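Local atomic coordinates of hypothetical protein MG376 homolog (Mycoplasma pneumoniae, PDB entry 2HQL), a protein that binds single-stranded DNA and adopts a small OB fold. Residues A[13-19]-A[31-35]; A[28-32]-A[60-64]; A[48-52]-A[89-93]; A[56-60]-A[93-97]. All coordinates share one frame; numbering follows the deposited sequence.

Contact 1 (A[13-19]-A[31-35])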
loop_
_atom_site.group_PDB
_atom_site.type_symbol
_atom_site.label_atom_id
_atom_site.label_comp_id
_atom_site.label_asym_id
_atom_site.label_seq_id
_atom_site.Cartn_x
_atom_site.Cartn_y
_atom_site.Cartn_z
ATOM N N LEU A 13 -3.514 2.599 -8.060
ATOM C CA LEU A 13 -4.320 3.493 -7.255
ATOM C C LEU A 13 -4.617 4.796 -7.961
ATOM O O LEU A 13 -3.876 5.211 -8.842
ATOM C CB LEU A 13 -3.566 3.780 -5.959
ATOM C CG LEU A 13 -4.207 4.504 -4.782
ATOM C CD1 LEU A 13 -5.293 3.639 -4.145
ATOM C CD2 LEU A 13 -3.104 4.807 -3.780
ATOM N N GLU A 14 -5.698 5.446 -7.544
ATOM C CA GLU A 14 -6.121 6.720 -8.111
ATOM C C GLU A 14 -6.714 7.623 -7.037
ATOM O O GLU A 14 -7.393 7.161 -6.129
ATOM C CB GLU A 14 -7.175 6.494 -9.196
ATOM C CG GLU A 14 -8.039 7.723 -9.421
ATOM C CD GLU A 14 -9.202 7.482 -10.349
ATOM O OE1 GLU A 14 -9.680 6.328 -10.440
ATOM O OE2 GLU A 14 -9.654 8.462 -10.975
ATOM N N GLY A 15 -6.462 8.918 -7.148
ATOM C CA GLY A 15 -7.015 9.851 -6.188
ATOM C C GLY A 15 -6.840 11.275 -6.661
ATOM O O GLY A 15 -6.333 11.519 -7.756
ATOM N N GLU A 16 -7.262 12.220 -5.828
ATOM C CA GLU A 16 -7.147 13.636 -6.147
ATOM C C GLU A 16 -5.879 14.218 -5.529
ATOM O O GLU A 16 -5.648 14.087 -4.331
ATOM C CB GLU A 16 -8.386 14.388 -5.629
ATOM C CG GLU A 16 -8.203 15.901 -5.388
ATOM C CD GLU A 16 -8.613 16.778 -6.560
ATOM O OE1 GLU A 16 -9.813 16.789 -6.907
ATOM O OE2 GLU A 16 -7.738 17.465 -7.131
ATOM N N ILE A 17 -5.058 14.857 -6.358
ATOM C CA ILE A 17 -3.821 15.482 -5.903
ATOM C C ILE A 17 -4.153 16.547 -4.853
ATOM O O ILE A 17 -4.920 17.483 -5.119
ATOM C CB ILE A 17 -3.087 16.144 -7.087
ATOM C CG1 ILE A 17 -2.909 15.114 -8.211
ATOM C CG2 ILE A 17 -1.755 16.723 -6.619
ATOM C CD1 ILE A 17 -2.260 15.647 -9.484
ATOM N N GLU A 18 -3.568 16.416 -3.666
ATOM C CA GLU A 18 -3.838 17.350 -2.577
ATOM C C GLU A 18 -2.731 18.373 -2.326
ATOM O O GLU A 18 -3.001 19.501 -1.909
ATOM C CB GLU A 18 -4.102 16.567 -1.291
ATOM C CG GLU A 18 -5.341 15.680 -1.335
ATOM C CD GLU A 18 -6.624 16.476 -1.423
ATOM O OE1 GLU A 18 -6.789 17.387 -0.588
ATOM O OE2 GLU A 18 -7.464 16.196 -2.308
ATOM N N SER A 19 -1.489 17.962 -2.569
ATOM C CA SER A 19 -0.319 18.804 -2.377
ATOM C C SER A 19 0.869 18.014 -2.885
ATOM O O SER A 19 0.739 16.832 -3.180
ATOM C CB SER A 19 -0.132 19.124 -0.899
ATOM O OG SER A 19 0.153 17.952 -0.171
ATOM N N VAL A 31 4.054 13.642 -4.103
ATOM C CA VAL A 31 2.671 14.058 -4.237
ATOM C C VAL A 31 1.813 13.349 -3.177
ATOM O O VAL A 31 2.078 12.207 -2.800
ATOM C CB VAL A 31 2.138 13.733 -5.667
ATOM C CG1 VAL A 31 0.638 14.065 -5.772
ATOM C CG2 VAL A 31 2.935 14.527 -6.704
ATOM N N THR A 32 0.806 14.052 -2.672
ATOM C CA THR A 32 -0.098 13.482 -1.689
ATOM C C THR A 32 -1.493 13.453 -2.290
ATOM O O THR A 32 -2.046 14.489 -2.681
ATOM C CB THR A 32 -0.103 14.276 -0.392
ATOM O OG1 THR A 32 1.158 14.094 0.262
ATOM C CG2 THR A 32 -1.210 13.777 0.530
ATOM N N ILE A 33 -2.037 12.239 -2.343
ATOM C CA ILE A 33 -3.334 11.940 -2.936
ATOM C C ILE A 33 -4.428 11.610 -1.917
ATOM O O ILE A 33 -4.163 11.068 -0.850
ATOM C CB ILE A 33 -3.189 10.727 -3.897
ATOM C CG1 ILE A 33 -2.024 10.947 -4.859
ATOM C CG2 ILE A 33 -4.447 10.503 -4.658
ATOM C CD1 ILE A 33 -2.113 12.185 -5.706
ATOM N N LYS A 34 -5.664 11.935 -2.279
ATOM C CA LYS A 34 -6.837 11.664 -1.454
ATOM C C LYS A 34 -7.751 10.713 -2.223
ATOM O O LYS A 34 -7.985 10.890 -3.419
ATOM C CB LYS A 34 -7.619 12.952 -1.175
ATOM C CG LYS A 34 -9.021 12.705 -0.594
ATOM C CD LYS A 34 -9.884 13.974 -0.509
ATOM C CE LYS A 34 -10.293 14.498 -1.889
ATOM N NZ LYS A 34 -11.162 15.722 -1.802
ATOM N N GLN A 35 -8.259 9.696 -1.538
ATOM C CA GLN A 35 -9.182 8.752 -2.157
ATOM C C GLN A 35 -10.375 8.710 -1.222
ATOM O O GLN A 35 -10.190 8.596 -0.017
ATOM C CB GLN A 35 -8.562 7.352 -2.266
ATOM C CG GLN A 35 -9.406 6.388 -3.094
ATOM C CD GLN A 35 -8.737 5.052 -3.351
ATOM O OE1 GLN A 35 -8.754 4.151 -2.505
ATOM N NE2 GLN A 35 -8.135 4.919 -4.528
#

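Contact 2 (A[28-32]-A[60-64])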
loop_
_atom_site.group_PDB
_atom_site.type_symbol
_atom_site.label_atom_id
_atom_site.label_comp_id
_atom_site.label_asym_id
_atom_site.label_seq_id
_atom_site.Cartn_x
_atom_site.Cartn_y
_atom_site.Cartn_z
ATOM N N GLY A 28 13.757 13.478 -5.973
ATOM C CA GLY A 28 12.421 12.979 -6.231
ATOM C C GLY A 28 11.338 14.020 -6.021
ATOM O O GLY A 28 11.564 15.078 -5.433
ATOM N N PHE A 29 10.143 13.720 -6.514
ATOM C CA PHE A 29 9.003 14.622 -6.372
ATOM C C PHE A 29 7.906 13.881 -5.630
ATOM O O PHE A 29 7.495 12.796 -6.043
ATOM C CB PHE A 29 8.483 15.047 -7.747
ATOM C CG PHE A 29 7.444 16.130 -7.698
ATOM C CD1 PHE A 29 7.760 17.387 -7.191
ATOM C CD2 PHE A 29 6.160 15.903 -8.190
ATOM C CE1 PHE A 29 6.821 18.410 -7.173
ATOM C CE2 PHE A 29 5.195 16.927 -8.179
ATOM C CZ PHE A 29 5.530 18.184 -7.669
ATOM N N LEU A 30 7.429 14.469 -4.538
ATOM C CA LEU A 30 6.394 13.837 -3.748
ATOM C C LEU A 30 5.045 14.490 -3.862
ATOM O O LEU A 30 4.906 15.707 -3.719
ATOM C CB LEU A 30 6.793 13.776 -2.273
ATOM C CG LEU A 30 7.807 12.691 -1.907
ATOM C CD1 LEU A 30 9.219 13.090 -2.358
ATOM C CD2 LEU A 30 7.751 12.477 -0.396
ATOM N N VAL A 31 4.054 13.642 -4.103
ATOM C CA VAL A 31 2.671 14.058 -4.237
ATOM C C VAL A 31 1.813 13.349 -3.177
ATOM O O VAL A 31 2.078 12.207 -2.800
ATOM C CB VAL A 31 2.138 13.733 -5.667
ATOM C CG1 VAL A 31 0.638 14.065 -5.772
ATOM C CG2 VAL A 31 2.935 14.527 -6.704
ATOM N N THR A 32 0.806 14.052 -2.672
ATOM C CA THR A 32 -0.098 13.482 -1.689
ATOM C C THR A 32 -1.493 13.453 -2.290
ATOM O O THR A 32 -2.046 14.489 -2.681
ATOM C CB THR A 32 -0.103 14.276 -0.392
ATOM O OG1 THR A 32 1.158 14.094 0.262
ATOM C CG2 THR A 32 -1.210 13.777 0.530
ATOM N N LEU A 60 5.416 13.783 -13.317
ATOM C CA LEU A 60 4.513 13.892 -12.182
ATOM C C LEU A 60 4.186 15.356 -11.878
ATOM O O LEU A 60 3.013 15.733 -11.755
ATOM C CB LEU A 60 5.144 13.201 -10.960
ATOM C CG LEU A 60 4.308 13.008 -9.685
ATOM C CD1 LEU A 60 2.929 12.449 -10.046
ATOM C CD2 LEU A 60 5.050 12.067 -8.722
ATOM N N GLU A 61 5.223 16.182 -11.768
ATOM C CA GLU A 61 5.043 17.603 -11.486
ATOM C C GLU A 61 4.216 18.285 -12.578
ATOM O O GLU A 61 3.443 19.200 -12.298
ATOM C CB GLU A 61 6.406 18.274 -11.346
ATOM C CG GLU A 61 6.341 19.778 -11.287
ATOM C CD GLU A 61 7.702 20.405 -11.132
ATOM O OE1 GLU A 61 8.610 20.070 -11.924
ATOM O OE2 GLU A 61 7.859 21.232 -10.216
ATOM N N LYS A 62 4.381 17.836 -13.820
ATOM C CA LYS A 62 3.630 18.390 -14.937
ATOM C C LYS A 62 2.177 17.906 -14.891
ATOM O O LYS A 62 1.245 18.706 -14.988
ATOM C CB LYS A 62 4.295 17.996 -16.259
ATOM C CG LYS A 62 5.635 18.693 -16.463
ATOM C CD LYS A 62 6.341 18.273 -17.749
ATOM C CE LYS A 62 7.553 19.161 -17.997
ATOM N NZ LYS A 62 8.393 18.682 -19.118
ATOM N N HIS A 63 1.988 16.597 -14.741
ATOM C CA HIS A 63 0.648 16.027 -14.649
ATOM C C HIS A 63 -0.028 16.703 -13.471
ATOM O O HIS A 63 -1.247 16.816 -13.417
ATOM C CB HIS A 63 0.725 14.521 -14.396
ATOM C CG HIS A 63 -0.606 13.869 -14.172
ATOM N ND1 HIS A 63 -1.489 14.296 -13.212
ATOM C CD2 HIS A 63 -1.194 12.813 -14.787
ATOM C CE1 HIS A 63 -2.571 13.533 -13.239
ATOM N NE2 HIS A 63 -2.415 12.627 -14.184
ATOM N N THR A 64 0.787 17.153 -12.526
ATOM C CA THR A 64 0.290 17.838 -11.344
ATOM C C THR A 64 -0.198 19.256 -11.676
ATOM O O THR A 64 -1.208 19.722 -11.150
ATOM C CB THR A 64 1.401 17.886 -10.269
ATOM O OG1 THR A 64 1.278 16.740 -9.413
ATOM C CG2 THR A 64 1.338 19.165 -9.464
#

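Contact 3 (A[48-52]-A[89-93])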
loop_
_atom_site.group_PDB
_atom_site.type_symbol
_atom_site.label_atom_id
_atom_site.label_comp_id
_atom_site.label_asym_id
_atom_site.label_seq_id
_atom_site.Cartn_x
_atom_site.Cartn_y
_atom_site.Cartn_z
ATOM N N TYR A 48 -2.821 9.275 0.790
ATOM C CA TYR A 48 -1.667 8.469 0.436
ATOM C C TYR A 48 -0.568 9.377 -0.063
ATOM O O TYR A 48 -0.837 10.461 -0.580
ATOM C CB TYR A 48 -2.054 7.488 -0.663
ATOM C CG TYR A 48 -3.168 6.553 -0.256
ATOM C CD1 TYR A 48 -2.925 5.494 0.617
ATOM C CD2 TYR A 48 -4.468 6.733 -0.728
ATOM C CE1 TYR A 48 -3.943 4.641 1.005
ATOM C CE2 TYR A 48 -5.499 5.880 -0.341
ATOM C CZ TYR A 48 -5.224 4.841 0.521
ATOM O OH TYR A 48 -6.218 3.985 0.908
ATOM N N VAL A 49 0.674 8.938 0.109
ATOM C CA VAL A 49 1.811 9.707 -0.353
ATOM C C VAL A 49 2.489 8.880 -1.425
ATOM O O VAL A 49 2.831 7.725 -1.215
ATOM C CB VAL A 49 2.815 9.999 0.774
ATOM C CG1 VAL A 49 4.000 10.761 0.221
ATOM C CG2 VAL A 49 2.147 10.794 1.879
ATOM N N ILE A 50 2.656 9.480 -2.591
ATOM C CA ILE A 50 3.287 8.806 -3.706
ATOM C C ILE A 50 4.472 9.655 -4.141
ATOM O O ILE A 50 4.547 10.838 -3.808
ATOM C CB ILE A 50 2.288 8.644 -4.876
ATOM C CG1 ILE A 50 1.816 10.013 -5.367
ATOM C CG2 ILE A 50 1.069 7.855 -4.411
ATOM C CD1 ILE A 50 0.950 9.943 -6.601
ATOM N N TYR A 51 5.414 9.053 -4.860
ATOM C CA TYR A 51 6.575 9.802 -5.338
ATOM C C TYR A 51 7.112 9.214 -6.630
ATOM O O TYR A 51 6.645 8.172 -7.080
ATOM C CB TYR A 51 7.704 9.838 -4.294
ATOM C CG TYR A 51 8.380 8.513 -4.016
ATOM C CD1 TYR A 51 7.882 7.646 -3.042
ATOM C CD2 TYR A 51 9.518 8.126 -4.723
ATOM C CE1 TYR A 51 8.507 6.420 -2.777
ATOM C CE2 TYR A 51 10.151 6.900 -4.468
ATOM C CZ TYR A 51 9.636 6.053 -3.493
ATOM O OH TYR A 51 10.239 4.842 -3.235
ATOM N N ALA A 52 8.089 9.902 -7.221
ATOM C CA ALA A 52 8.721 9.467 -8.460
ATOM C C ALA A 52 10.119 10.063 -8.575
ATOM O O ALA A 52 10.417 11.103 -7.992
ATOM C CB ALA A 52 7.879 9.886 -9.651
ATOM N N THR A 89 3.885 4.303 5.142
ATOM C CA THR A 89 3.792 3.793 3.772
ATOM C C THR A 89 3.817 4.863 2.661
ATOM O O THR A 89 3.190 5.923 2.776
ATOM C CB THR A 89 2.511 2.964 3.607
ATOM O OG1 THR A 89 2.630 1.768 4.377
ATOM C CG2 THR A 89 2.271 2.605 2.161
ATOM N N THR A 90 4.551 4.569 1.591
ATOM C CA THR A 90 4.646 5.456 0.424
ATOM C C THR A 90 4.616 4.585 -0.825
ATOM O O THR A 90 5.020 3.423 -0.783
ATOM C CB THR A 90 5.973 6.274 0.380
ATOM O OG1 THR A 90 7.094 5.382 0.303
ATOM C CG2 THR A 90 6.110 7.149 1.606
ATOM N N ILE A 91 4.132 5.131 -1.934
ATOM C CA ILE A 91 4.100 4.362 -3.167
ATOM C C ILE A 91 5.077 4.914 -4.182
ATOM O O ILE A 91 4.973 6.065 -4.582
ATOM C CB ILE A 91 2.711 4.351 -3.850
ATOM C CG1 ILE A 91 1.625 3.907 -2.856
ATOM C CG2 ILE A 91 2.743 3.406 -5.061
ATOM C CD1 ILE A 91 1.126 5.022 -1.955
ATOM N N GLU A 92 6.023 4.067 -4.585
ATOM C CA GLU A 92 7.029 4.405 -5.581
ATOM C C GLU A 92 6.362 4.259 -6.943
ATOM O O GLU A 92 6.070 3.151 -7.392
ATOM C CB GLU A 92 8.205 3.437 -5.482
ATOM C CG GLU A 92 9.395 3.827 -6.331
ATOM C CD GLU A 92 10.420 2.736 -6.385
ATOM O OE1 GLU A 92 10.413 1.903 -5.458
ATOM O OE2 GLU A 92 11.232 2.711 -7.334
ATOM N N ILE A 93 6.115 5.382 -7.596
ATOM C CA ILE A 93 5.464 5.373 -8.892
ATOM C C ILE A 93 6.300 4.706 -9.977
ATOM O O ILE A 93 7.483 5.007 -10.144
ATOM C CB ILE A 93 5.098 6.814 -9.313
ATOM C CG1 ILE A 93 4.017 7.362 -8.368
ATOM C CG2 ILE A 93 4.673 6.851 -10.781
ATOM C CD1 ILE A 93 3.762 8.840 -8.518
HETATM O O HOH W 1 0.891 6.627 1.915
#

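Contact 4 (A[56-60]-A[93-97])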
loop_
_atom_site.group_PDB
_atom_site.type_symbol
_atom_site.label_atom_id
_atom_site.label_comp_id
_atom_site.label_asym_id
_atom_site.label_seq_id
_atom_site.Cartn_x
_atom_site.Cartn_y
_atom_site.Cartn_z
ATOM N N LEU A 56 10.334 10.624 -14.731
ATOM C CA LEU A 56 8.984 10.489 -14.191
ATOM C C LEU A 56 8.632 11.453 -13.049
ATOM O O LEU A 56 7.457 11.665 -12.764
ATOM C CB LEU A 56 8.753 9.035 -13.766
ATOM C CG LEU A 56 7.341 8.555 -13.399
ATOM C CD1 LEU A 56 6.344 8.967 -14.462
ATOM C CD2 LEU A 56 7.359 7.037 -13.245
ATOM N N ALA A 57 9.640 12.036 -12.401
ATOM C CA ALA A 57 9.387 12.999 -11.328
ATOM C C ALA A 57 8.889 14.278 -11.987
ATOM O O ALA A 57 7.995 14.955 -11.488
ATOM C CB ALA A 57 10.665 13.283 -10.545
ATOM N N TYR A 58 9.482 14.585 -13.132
ATOM C CA TYR A 58 9.130 15.761 -13.906
ATOM C C TYR A 58 7.808 15.598 -14.645
ATOM O O TYR A 58 7.132 16.588 -14.940
ATOM C CB TYR A 58 10.260 16.072 -14.869
ATOM C CG TYR A 58 11.427 16.699 -14.167
ATOM C CD1 TYR A 58 11.381 18.038 -13.774
ATOM C CD2 TYR A 58 12.568 15.959 -13.870
ATOM C CE1 TYR A 58 12.446 18.630 -13.108
ATOM C CE2 TYR A 58 13.640 16.540 -13.199
ATOM C CZ TYR A 58 13.574 17.878 -12.822
ATOM O OH TYR A 58 14.637 18.474 -12.174
ATOM N N GLU A 59 7.454 14.350 -14.949
ATOM C CA GLU A 59 6.180 14.044 -15.591
ATOM C C GLU A 59 5.111 14.259 -14.521
ATOM O O GLU A 59 4.051 14.836 -14.772
ATOM C CB GLU A 59 6.123 12.582 -16.020
ATOM C CG GLU A 59 7.081 12.180 -17.114
ATOM C CD GLU A 59 7.019 10.689 -17.399
ATOM O OE1 GLU A 59 5.897 10.181 -17.646
ATOM O OE2 GLU A 59 8.086 10.025 -17.374
ATOM N N LEU A 60 5.416 13.783 -13.317
ATOM C CA LEU A 60 4.513 13.892 -12.182
ATOM C C LEU A 60 4.186 15.356 -11.878
ATOM O O LEU A 60 3.013 15.733 -11.755
ATOM C CB LEU A 60 5.144 13.201 -10.960
ATOM C CG LEU A 60 4.308 13.008 -9.685
ATOM C CD1 LEU A 60 2.929 12.449 -10.046
ATOM C CD2 LEU A 60 5.050 12.067 -8.722
ATOM N N ILE A 93 6.115 5.382 -7.596
ATOM C CA ILE A 93 5.464 5.373 -8.892
ATOM C C ILE A 93 6.300 4.706 -9.977
ATOM O O ILE A 93 7.483 5.007 -10.144
ATOM C CB ILE A 93 5.098 6.814 -9.313
ATOM C CG1 ILE A 93 4.017 7.362 -8.368
ATOM C CG2 ILE A 93 4.673 6.851 -10.781
ATOM C CD1 ILE A 93 3.762 8.840 -8.518
ATOM N N VAL A 94 5.674 3.784 -10.701
ATOM C CA VAL A 94 6.325 3.068 -11.789
ATOM C C VAL A 94 5.711 3.565 -13.080
ATOM O O VAL A 94 6.396 3.729 -14.088
ATOM C CB VAL A 94 6.093 1.535 -11.690
ATOM C CG1 VAL A 94 6.444 0.875 -13.004
ATOM C CG2 VAL A 94 6.951 0.936 -10.581
ATOM N N LYS A 95 4.413 3.834 -13.040
ATOM C CA LYS A 95 3.723 4.290 -14.230
ATOM C C LYS A 95 2.531 5.221 -13.967
ATOM O O LYS A 95 1.739 5.014 -13.044
ATOM C CB LYS A 95 3.271 3.060 -15.021
ATOM C CG LYS A 95 2.805 3.356 -16.424
ATOM C CD LYS A 95 2.562 2.085 -17.209
ATOM C CE LYS A 95 2.126 2.412 -18.617
ATOM N NZ LYS A 95 0.891 3.246 -18.604
ATOM N N ILE A 96 2.422 6.263 -14.784
ATOM C CA ILE A 96 1.320 7.209 -14.679
ATOM C C ILE A 96 0.399 6.948 -15.856
ATOM O O ILE A 96 0.858 6.760 -16.987
ATOM C CB ILE A 96 1.793 8.674 -14.760
ATOM C CG1 ILE A 96 2.726 8.991 -13.591
ATOM C CG2 ILE A 96 0.587 9.606 -14.729
ATOM C CD1 ILE A 96 3.222 10.417 -13.593
ATOM N N PHE A 97 -0.901 6.935 -15.598
ATOM C CA PHE A 97 -1.864 6.682 -16.662
ATOM C C PHE A 97 -2.535 7.959 -17.173
ATOM O O PHE A 97 -2.506 9.010 -16.518
ATOM C CB PHE A 97 -2.937 5.702 -16.172
ATOM C CG PHE A 97 -2.391 4.363 -15.722
ATOM C CD1 PHE A 97 -1.785 3.497 -16.634
ATOM C CD2 PHE A 97 -2.503 3.962 -14.390
ATOM C CE1 PHE A 97 -1.303 2.257 -16.231
ATOM C CE2 PHE A 97 -2.021 2.717 -13.978
ATOM C CZ PHE A 97 -1.420 1.863 -14.901
HETATM O O HOH W 2 4.246 7.192 -17.022
#

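Contact 1 (A[13-19]-A[31-35])
Glu18 and Ser19 both face Thr32 across the pair of strands, forming a classic beta bulge that shifts the antiparallel register by one residue. Thr32 is held from two neighbouring residues of the bulge: its carbonyl O takes the Glu18 N-H, with 2.6 Å from Glu18 N to Thr32 O, and its own N-H goes to Ser19 O, 2.8 Å from Thr32 N. Before the bulge the pairing is regular, with Glu16 and Lys34 as a hydrogen-bonded pair; Glu16 N lies 2.8 Å from Lys34 O, and the return bond runs from Lys34 N to Glu16 O.

Ile17 and Ile33 form the next, non-hydrogen-bonded pair and turn to the opposite face of the sheet from Glu16 and Lys34. Ile17 spreads its branches over two neighbours: CG2 reaches Val31 CG1 at 3.7 Å, while CG1 meets Ile33 CD1. On the other face the bend at chi2 (-67°) lays the Glu18 carboxylate obliquely across Lys34, with OE2 3.4 Å from Lys34 CB. Its salt bridge to Lys34 NZ is long, at 3.8 Å. Toward the far end, Gln35 NE2 is modelled within hydrogen-bonding distance of Glu14 O, whose position is less certain, and Gln35 OE1 accepts from Asn9 ND2 of the second subunit.

These strands, 9-22 and 28-39, make the first hairpin of the OB fold. Backbone bonds fix the bulge, whereas the Glu18-Lys34 pair, stretched and partly exposed, probably adds only modest electrostatic attraction; the isoleucines supply the apolar side.

Contact 2 (A[28-32]-A[60-64])
The strand segment 28-32 and the helical segment 60-64 run in roughly the same direction, their axes 38° apart and 9.5 Å at closest approach, a spacing that side chains fill. Phe29 lays its ring against the helix at Leu60 and Glu61. With CG anti to the backbone N (chi1 -171°), the ring is carried out to the helix, where Glu61 CB sits over one face in a CH-pi contact, 3.8 Å from the centroid and displaced toward the rim. Leu60 CG lies in the ring plane at its edge, 3.7 Å from Phe29 CD2.

Helix 54-64 follows the third barrel strand and precedes the fourth, the usual place of the helix in an OB fold, and here it packs against strand 28-39. Two residues further along the strand, Val31 presents CG2 to Leu60, 3.6 Å from Leu60 CG. The same methyl lies 3.9 Å from Thr64 OG1, whose hydroxyl makes a weak bond back to Leu60 O within the helix. Glu61 lays its aliphatic part on the ring while its carboxylate reaches away, OE2 accepting a hydrogen bond from Trp22 NE1; the Trp22 ring also meets that of Phe29.

Contact 3 (A[48-52]-A[89-93])
Tyr51 holds CG between its backbone N and carbonyl carbon (chi1 68°), which swings the phenol across the neighbouring strand and over Glu92. The Glu92 chain, with CG anti to its N (chi1 -171°), runs out beneath the phenol end of the ring. Glu92 CA stands over one ring face, 3.9 Å from the centroid, as a CH-pi donor, and Glu92 CB comes within 3.3 Å of Tyr51 OH. At the ring edge Thr90 OG1 lies 3.5 Å from Tyr51 CE1. The carboxylate plane is nearly parallel to that of the ring, 12° apart, and Glu92 OE1 forms a salt bridge with Arg77, which also touches Tyr51.

On the opposite face from Tyr51 and Glu92, isoleucines meet. Ile50 divides its branches between two partners: CG2 packs on Ile91 CD1, and CD1 meets Ile93 CD1 at 3.6 Å.

Between these faces the backbones pair in parallel. Ile91 N donates to Val49 O at 3.0 Å, Tyr51 N to Ile91 O, and Ile93 N to Tyr51 O at 2.9 Å. Where the strands begin to diverge, a water continues the pairing, accepting from Val49 N and donating to Thr89 O. Such parallel pairing of the third and fifth strands, in a sheet of order 1-2-3-5-4 whose other neighbours are antiparallel, is the hallmark of the OB-fold barrel.

Contact 4 (A[56-60]-A[93-97])
Leu56 and Leu60 of helix 54-64, the helix that closes one end of the OB-fold barrel, pack on Ile93 and Ile96 of strand 86-96. The axes of segments 56-60 and 93-96 approach to 9.8 Å and cross at 52°, and the gap is bridged by these leucines and isoleucines.

Leu56 divides its two methyls between Ile93 and Ile96. CD2 sits 3.6 Å from Ile93 CG2 and also touches the Val94 carbonyl, while CD1 meets Ile96 CD1 at 3.6 Å. The Leu56 and Ile96 chains overlap while running in opposing directions, which also brings Ile96 CG1 against Leu56 CD1. One helical turn on, Leu60 CD2 presses on Ile93 CD1 at 3.5 Å, tighter than usual for two carbons. Ile96 places CG1 anti to its carbonyl carbon (chi1 -62°), sending CD1 toward the helix, where it comes 4.0 Å from Leu60 CA and reaches Leu60 CD1 with the two side chains nearly perpendicular.

Between Ile93 and Ile96, Val94 and Lys95 both face Glu73 on the adjacent strand, a classic beta bulge. Their CB atoms point away from the helix, while those of the flanking isoleucines point toward it. Beside the exposed Glu59, a water accepts from Ile96 N at 3.0 Å and donates weakly to Glu59 OE1.

Cohesion is therefore almost wholly apolar, resting on close-fitting branched chains; the water link, with its weak carboxylate side, probably contributes little beyond satisfying the Ile96 amide.

How the contacts relate
Strand 28-39 carries both contact 1 and contact 2, about 10 Å apart between centres, and Val31 serves each. Leu60 joins contact 2 to contact 4, about 8 Å between centres, and Ile93 joins contact 4 to contact 3. The strands of contacts 1 and 3 are sheet neighbours, with Val31 O 2.8 Å from Ile50 N and Ile33 O 2.8 Å from Tyr48 N as probable hydrogen bonds. Contacts 1 and 3 thus build the barrel wall, while contacts 2 and 4 seat one helix on its end. Contacts 1 and 3 also touch the second subunit. No DNA is bound to mark a site; in OB-fold relatives nucleic acid commonly lies across the strands.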